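Local atomic coordinates of putative exported protein (Bacteroides fragilis NCTC 9343, PDB entry 3IEE), a protein that is of unknown function but is an alpha-helical, putatively exported protein, probably a lipoprotein, with a DUF3829-like C-terminal domain. Residues N187-K192 / G251-A256. Numbering follows the deposited sequence. Where two conformers were deposited one is given.
Sequences NLYARK and GEYSDA
Y189 and Y253 both hold CG anti to the backbone N, beside the carbonyl carbon (chi1 173° in Y253), and the two side chains cross obliquely. Their ring planes are inclined by 31°, with centroids 5.1 Å apart. The nearest ring atoms are Y189 CE2 and Y253 CD1, at 3.4 Å. The Y189 carbonyl O lies at the edge of the Y253 ring, 3.2 Å from CD1. On K192, CB sits over one face of Y253, offset toward the rim and 4.0 Å from the ring centroid in a CH-pi contact; the extended lysine chain then runs on past CD2 at about a right angle to the tyrosine, and its NZ ends in a salt bridge with D51. Two polar links add to this, one from backbone to phenol and one between backbones through a water. S254 N donates to Y189 OH (3.2 Å, N-H...O 158°), and the water accepts from Y253 N while donating to K192 O. The far end of Y253 is fixed by its hydroxyl, which donates to D255 OD1 (2.6 Å) nearly in line with the carboxylate C-O bond. S254 itself is the N-cap of helix 255-268, its OG accepting from D257 N. The arrangement joins the C-terminal end of helix 169-189, and the inverse gamma turn centred on R191 after it, to the loop leading into helix 255-268: a tyrosine pair beside a serine N-cap in the all-helical DUF3829-like C-terminal domain.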
ATOM      1  N   ASN A 187       1.570   2.636  -4.154  1.00 14.27           N
ATOM      2  CA  ASN A 187       0.184   2.125  -4.223  1.00 14.36           C
ATOM      3  C   ASN A 187      -0.800   3.131  -4.823  1.00 14.63           C
ATOM      4  O   ASN A 187      -1.749   2.744  -5.542  1.00 16.23           O
ATOM      5  CB  ASN A 187      -0.331   1.639  -2.838  1.00 15.72           C
ATOM      6  CG  ASN A 187       0.489   0.481  -2.261  1.00 16.10           C
ATOM      7  OD1 ASN A 187       1.245  -0.183  -2.965  1.00 18.05           O
ATOM      8  ND2 ASN A 187       0.363   0.285  -0.959  1.00 16.21           N
ATOM      9  N   LEU A 188      -0.610   4.432  -4.543  0.50 13.99           N
ATOM     10  CA  LEU A 188      -1.414   5.485  -5.210  0.50 10.94           C
ATOM     11  C   LEU A 188      -1.051   5.611  -6.669  0.50 11.04           C
ATOM     12  O   LEU A 188      -1.931   5.711  -7.540  0.50 12.51           O
ATOM     13  CB  LEU A 188      -1.265   6.869  -4.543  0.50 11.44           C
ATOM     14  CG  LEU A 188      -1.820   7.129  -3.140  0.50  6.05           C
ATOM     15  CD1 LEU A 188      -1.080   8.332  -2.485  0.50 12.99           C
ATOM     16  CD2 LEU A 188      -3.346   7.331  -3.119  0.50  9.89           C
ATOM     17  N   TYR A 189       0.255   5.629  -6.950  1.00 12.75           N
ATOM     18  CA  TYR A 189       0.729   5.804  -8.325  1.00 12.72           C
ATOM     19  C   TYR A 189       0.170   4.678  -9.232  1.00 10.99           C
ATOM     20  O   TYR A 189      -0.112   4.895 -10.395  1.00 13.25           O
ATOM     21  CB  TYR A 189       2.261   5.919  -8.419  1.00 15.02           C
ATOM     22  CG  TYR A 189       2.654   6.150  -9.854  1.00 14.36           C
ATOM     23  CD1 TYR A 189       2.400   7.378 -10.487  1.00 22.85           C
ATOM     24  CD2 TYR A 189       3.139   5.120 -10.644  1.00 17.31           C
ATOM     25  CE1 TYR A 189       2.686   7.557 -11.849  1.00 21.40           C
ATOM     26  CE2 TYR A 189       3.389   5.296 -11.980  1.00 20.65           C
ATOM     27  CZ  TYR A 189       3.173   6.500 -12.587  1.00 18.77           C
ATOM     28  OH  TYR A 189       3.423   6.682 -13.944  1.00 20.58           O
ATOM     29  N   ALA A 190       0.059   3.479  -8.683  1.00 13.52           N
ATOM     30  CA  ALA A 190      -0.481   2.335  -9.429  1.00 14.88           C
ATOM     31  C   ALA A 190      -1.951   2.412  -9.853  1.00 12.48           C
ATOM     32  O   ALA A 190      -2.422   1.508 -10.573  1.00 16.71           O
ATOM     33  CB  ALA A 190      -0.255   1.030  -8.625  1.00 14.75           C
ATOM     34  N   ARG A 191      -2.679   3.430  -9.409  0.50 13.21           N
ATOM     35  CA  ARG A 191      -4.110   3.579  -9.756  0.50 14.48           C
ATOM     36  C   ARG A 191      -4.210   4.186 -11.175  0.50 15.27           C
ATOM     37  O   ARG A 191      -4.647   5.329 -11.342  0.50 16.06           O
ATOM     38  CB  ARG A 191      -4.875   4.408  -8.707  0.50 14.83           C
ATOM     39  CG  ARG A 191      -4.709   3.976  -7.237  0.50 16.49           C
ATOM     40  CD  ARG A 191      -5.914   4.364  -6.323  0.50 21.77           C
ATOM     41  NE  ARG A 191      -5.589   4.595  -4.898  0.50 19.81           N
ATOM     42  CZ  ARG A 191      -6.501   4.820  -3.937  0.50 23.87           C
ATOM     43  NH1 ARG A 191      -7.799   4.804  -4.256  0.50 23.77           N
ATOM     44  NH2 ARG A 191      -6.143   5.014  -2.639  0.50 14.87           N
ATOM     45  N   LYS A 192      -3.784   3.400 -12.176  1.00 15.54           N
ATOM     46  CA  LYS A 192      -3.715   3.780 -13.586  1.00 17.21           C
ATOM     47  C   LYS A 192      -4.972   4.464 -14.095  1.00 15.23           C
ATOM     48  O   LYS A 192      -4.907   5.440 -14.833  1.00 18.89           O
ATOM     49  CB  LYS A 192      -3.442   2.507 -14.403  1.00 17.43           C
ATOM     50  CG  LYS A 192      -3.575   2.597 -15.854  1.00 22.21           C
ATOM     51  CD  LYS A 192      -3.149   1.280 -16.520  1.00 21.11           C
ATOM     52  CE  LYS A 192      -3.402   1.356 -18.014  1.00 27.58           C
ATOM     53  NZ  LYS A 192      -2.788   0.213 -18.707  1.00 30.63           N
ATOM     54  N   GLY A 251       1.594  13.202 -17.950  1.00 16.00           N
ATOM     55  CA  GLY A 251       0.119  13.260 -17.978  1.00 14.91           C
ATOM     56  C   GLY A 251      -0.639  11.928 -17.897  1.00 17.20           C
ATOM     57  O   GLY A 251      -1.888  11.895 -18.007  1.00 18.73           O
ATOM     58  N   GLU A 252       0.102  10.827 -17.776  1.00 15.23           N
ATOM     59  CA  GLU A 252      -0.448   9.492 -17.743  1.00 16.32           C
ATOM     60  C   GLU A 252       0.477   8.531 -16.999  1.00 16.01           C
ATOM     61  O   GLU A 252       1.710   8.610 -17.092  1.00 15.30           O
ATOM     62  CB  GLU A 252      -0.705   8.964 -19.167  1.00 16.96           C
ATOM     63  CG  GLU A 252      -1.664   7.798 -19.157  1.00 20.85           C
ATOM     64  CD  GLU A 252      -1.997   7.230 -20.529  1.00 25.92           C
ATOM     65  OE1 GLU A 252      -2.027   7.972 -21.533  1.00 29.29           O
ATOM     66  OE2 GLU A 252      -2.299   6.015 -20.581  1.00 30.43           O
ATOM     67  N   TYR A 253      -0.128   7.591 -16.292  1.00 15.25           N
ATOM     68  CA  TYR A 253       0.551   6.419 -15.744  1.00 15.47           C
ATOM     69  C   TYR A 253       1.304   5.622 -16.835  1.00 14.05           C
ATOM     70  O   TYR A 253       0.820   5.524 -17.973  1.00 14.90           O
ATOM     71  CB  TYR A 253      -0.531   5.481 -15.134  1.00 15.80           C
ATOM     72  CG  TYR A 253       0.022   4.144 -14.684  1.00 15.56           C
ATOM     73  CD1 TYR A 253       0.552   3.991 -13.432  1.00 16.71           C
ATOM     74  CD2 TYR A 253       0.072   3.054 -15.550  1.00 18.63           C
ATOM     75  CE1 TYR A 253       1.056   2.792 -12.993  1.00 15.99           C
ATOM     76  CE2 TYR A 253       0.605   1.862 -15.129  1.00 17.97           C
ATOM     77  CZ  TYR A 253       1.095   1.733 -13.872  1.00 19.56           C
ATOM     78  OH  TYR A 253       1.652   0.561 -13.440  1.00 24.08           O
ATOM     79  N   SER A 254       2.469   5.066 -16.496  1.00 15.63           N
ATOM     80  CA  SER A 254       3.030   3.993 -17.315  1.00 17.96           C
ATOM     81  C   SER A 254       3.628   2.926 -16.401  1.00 17.69           C
ATOM     82  O   SER A 254       4.120   3.207 -15.314  1.00 16.54           O
ATOM     83  CB  SER A 254       4.038   4.543 -18.327  1.00 17.69           C
ATOM     84  OG  SER A 254       5.327   4.725 -17.748  1.00 16.41           O
ATOM     85  N   ASP A 255       3.544   1.666 -16.820  1.00 19.71           N
ATOM     86  CA  ASP A 255       4.234   0.623 -16.105  1.00 19.21           C
ATOM     87  C   ASP A 255       5.746   0.918 -16.012  1.00 16.49           C
ATOM     88  O   ASP A 255       6.348   0.587 -15.018  1.00 21.25           O
ATOM     89  CB  ASP A 255       4.005  -0.728 -16.810  1.00 22.17           C
ATOM     90  CG  ASP A 255       2.692  -1.398 -16.420  1.00 26.25           C
ATOM     91  OD1 ASP A 255       1.997  -0.979 -15.464  1.00 30.03           O
ATOM     92  OD2 ASP A 255       2.378  -2.409 -17.073  1.00 30.79           O
ATOM     93  N   ALA A 256       6.336   1.551 -17.028  1.00 17.15           N
ATOM     94  CA  ALA A 256       7.793   1.833 -16.981  1.00 17.42           C
ATOM     95  C   ALA A 256       8.101   2.776 -15.795  1.00 16.71           C
ATOM     96  O   ALA A 256       9.127   2.630 -15.108  1.00 17.92           O
ATOM     97  CB  ALA A 256       8.265   2.430 -18.228  1.00 17.96           C
TER
HETATM   98  O   HOH W   1      -3.068   7.128 -16.040  1.00 19.52           O